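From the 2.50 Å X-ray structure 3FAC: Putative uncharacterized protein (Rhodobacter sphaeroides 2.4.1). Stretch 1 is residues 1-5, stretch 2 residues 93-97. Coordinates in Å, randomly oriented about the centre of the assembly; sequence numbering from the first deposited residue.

Stretch 1 1-5: MKGTC
Stretch 2 (93-97) AILEG

The backbone sets the frame of this contact, which buries 360 Å² over both sides. Residues Lys-2 to Thr-4 form a strand at the start of the chain, with phi/psi of -83/138, -127/138 and -149/140, and they lie beside a segment about 90 residues later that has no regular secondary structure. Ile-94, at -88/-17, is followed by Leu-95 at -66/127 and Glu-96 at -56/129; Leu-95 and Glu-96 are extended, and the two stretches share a single beta bridge. Gly-3 pairs with Leu-95, CA to CA 4.3 Å, and Lys-2 lies across from Glu-96, CA to CA 5.5 Å. The two chains run antiparallel: as the strand advances from Lys-2 to Thr-4, its hydrogen-bonding partners step back from Glu-96 to Ile-94.

Two hydrogen bonds hold that register. Glu-96 N donates to Lys-2 O at 2.7 Å with a nearly straight N-H...O angle of 171°, and Thr-4 N donates to Ile-94 O at 3.1 Å with an angle of 157°. They bracket the Gly-3/Leu-95 pair, each using one residue before or after it, so the rule here is a bridge built by neighbours of the paired residues. The same two carbonyls also receive CA-H...O contacts: Leu-95 CA lies 3.3 Å from Lys-2 O, and Gly-3 CA lies 3.4 Å from Ile-94 O. Each oxygen thus faces both an amide and an alpha carbon of the opposing chain.

Polar side chains meet beside the Lys-2/Glu-96 pair. The Lys-2 side chain runs t, t, m, t from chi1 to chi4, while Glu-96 is t, t with chi3 at -79°. Lys-2 CD comes within 3.7 Å of Glu-96 OE1, but Lys-2 NZ remains 4.5 Å from that oxygen, beyond salt-bridge range. A water closes the gap, accepting from Lys-2 NZ at 2.7 Å and donating to Glu-96 OE1 at 3.0 Å. The two charged groups are therefore linked through a water, with no direct salt bridge, and the lysine's methylene chain lies alongside the carboxylate.

Apolar packing is modest, with Met-1 and Leu-95 its main pair. Met-1, chi1 and chi2 both t and chi3 at -110°, brings SD to 4.2 Å from Leu-95 CD1; Leu-95 is m, t. Both CA-to-CB bonds point sideways relative to the opposing stretch. Ile-94, in contrast, points toward the strand from a buried position, with chi1 p and chi2 t.

Gly-3 makes room for that isoleucine. An ideal CB on the glycine would stand 3.2 Å from Ile-94 CD1, a tight approach, while Leu-95 CD2 would lie at an ordinary 3.9 Å. Thr-4, chi1 p, turns its CA-to-CB bond away and meets the other stretch mainly through its backbone: besides the amide bond, Thr-4 O lies 3.4 Å from Ile-94 CB. Beyond it, Cys-5, also chi1 p, and at the far ends Ala-93 and Gly-97, make no contact; Gly-97 has a positive phi of 82°, which by itself favours glycine.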

# COMPACT_ATOMS: atom_id res chain seq x y z
N MET A 1 7.82 -3.32 -11.16
CA MET A 1 7.77 -4.14 -9.92
C MET A 1 6.33 -4.61 -9.69
O MET A 1 5.41 -3.79 -9.58
CB MET A 1 8.28 -3.31 -8.73
CG MET A 1 8.57 -4.10 -7.47
SD MET A 1 9.71 -3.26 -6.32
CE MET A 1 11.15 -4.30 -6.47
N LYS A 2 6.14 -5.92 -9.64
CA LYS A 2 4.81 -6.51 -9.46
C LYS A 2 4.32 -6.59 -8.01
O LYS A 2 5.08 -6.93 -7.10
CB LYS A 2 4.78 -7.91 -10.07
CG LYS A 2 3.51 -8.70 -9.79
CD LYS A 2 3.53 -10.06 -10.46
CE LYS A 2 3.49 -9.94 -11.98
NZ LYS A 2 3.65 -11.28 -12.62
N GLY A 3 3.05 -6.27 -7.82
CA GLY A 3 2.44 -6.32 -6.51
C GLY A 3 1.19 -7.18 -6.62
O GLY A 3 0.44 -7.05 -7.59
N THR A 4 0.96 -8.05 -5.64
CA THR A 4 -0.22 -8.91 -5.68
C THR A 4 -0.73 -9.25 -4.29
O THR A 4 0.06 -9.49 -3.38
CB THR A 4 0.08 -10.24 -6.39
OG1 THR A 4 1.16 -10.90 -5.71
CG2 THR A 4 0.46 -10.01 -7.84
N CYS A 5 -2.05 -9.27 -4.11
CA CYS A 5 -2.61 -9.61 -2.81
C CYS A 5 -2.42 -11.12 -2.64
O CYS A 5 -1.90 -11.79 -3.54
CB CYS A 5 -4.10 -9.24 -2.73
SG CYS A 5 -5.23 -10.25 -3.73
N ALA A 93 4.99 -5.73 1.47
CA ALA A 93 4.86 -7.17 1.51
C ALA A 93 4.17 -7.78 0.29
O ALA A 93 4.27 -8.98 0.06
CB ALA A 93 4.15 -7.59 2.77
N ILE A 94 3.45 -6.97 -0.48
CA ILE A 94 2.80 -7.52 -1.67
C ILE A 94 3.75 -7.49 -2.87
O ILE A 94 3.52 -8.18 -3.87
CB ILE A 94 1.48 -6.76 -2.03
CG1 ILE A 94 1.79 -5.35 -2.53
CG2 ILE A 94 0.56 -6.71 -0.82
CD1 ILE A 94 0.60 -4.68 -3.19
N LEU A 95 4.80 -6.68 -2.77
CA LEU A 95 5.78 -6.56 -3.85
C LEU A 95 6.53 -7.87 -4.05
O LEU A 95 7.09 -8.43 -3.10
CB LEU A 95 6.78 -5.44 -3.52
CG LEU A 95 6.19 -4.05 -3.27
CD1 LEU A 95 7.31 -3.09 -2.93
CD2 LEU A 95 5.41 -3.56 -4.49
N GLU A 96 6.54 -8.35 -5.29
CA GLU A 96 7.19 -9.61 -5.64
C GLU A 96 8.66 -9.63 -5.25
O GLU A 96 9.42 -8.71 -5.57
CB GLU A 96 7.04 -9.87 -7.15
CG GLU A 96 7.75 -11.11 -7.66
CD GLU A 96 7.23 -11.57 -9.02
OE1 GLU A 96 6.15 -12.21 -9.05
OE2 GLU A 96 7.90 -11.30 -10.04
N GLY A 97 9.06 -10.69 -4.54
CA GLY A 97 10.44 -10.84 -4.11
C GLY A 97 10.81 -10.07 -2.86
O GLY A 97 11.99 -9.97 -2.52
O HOH W 1 4.70 -13.44 -11.34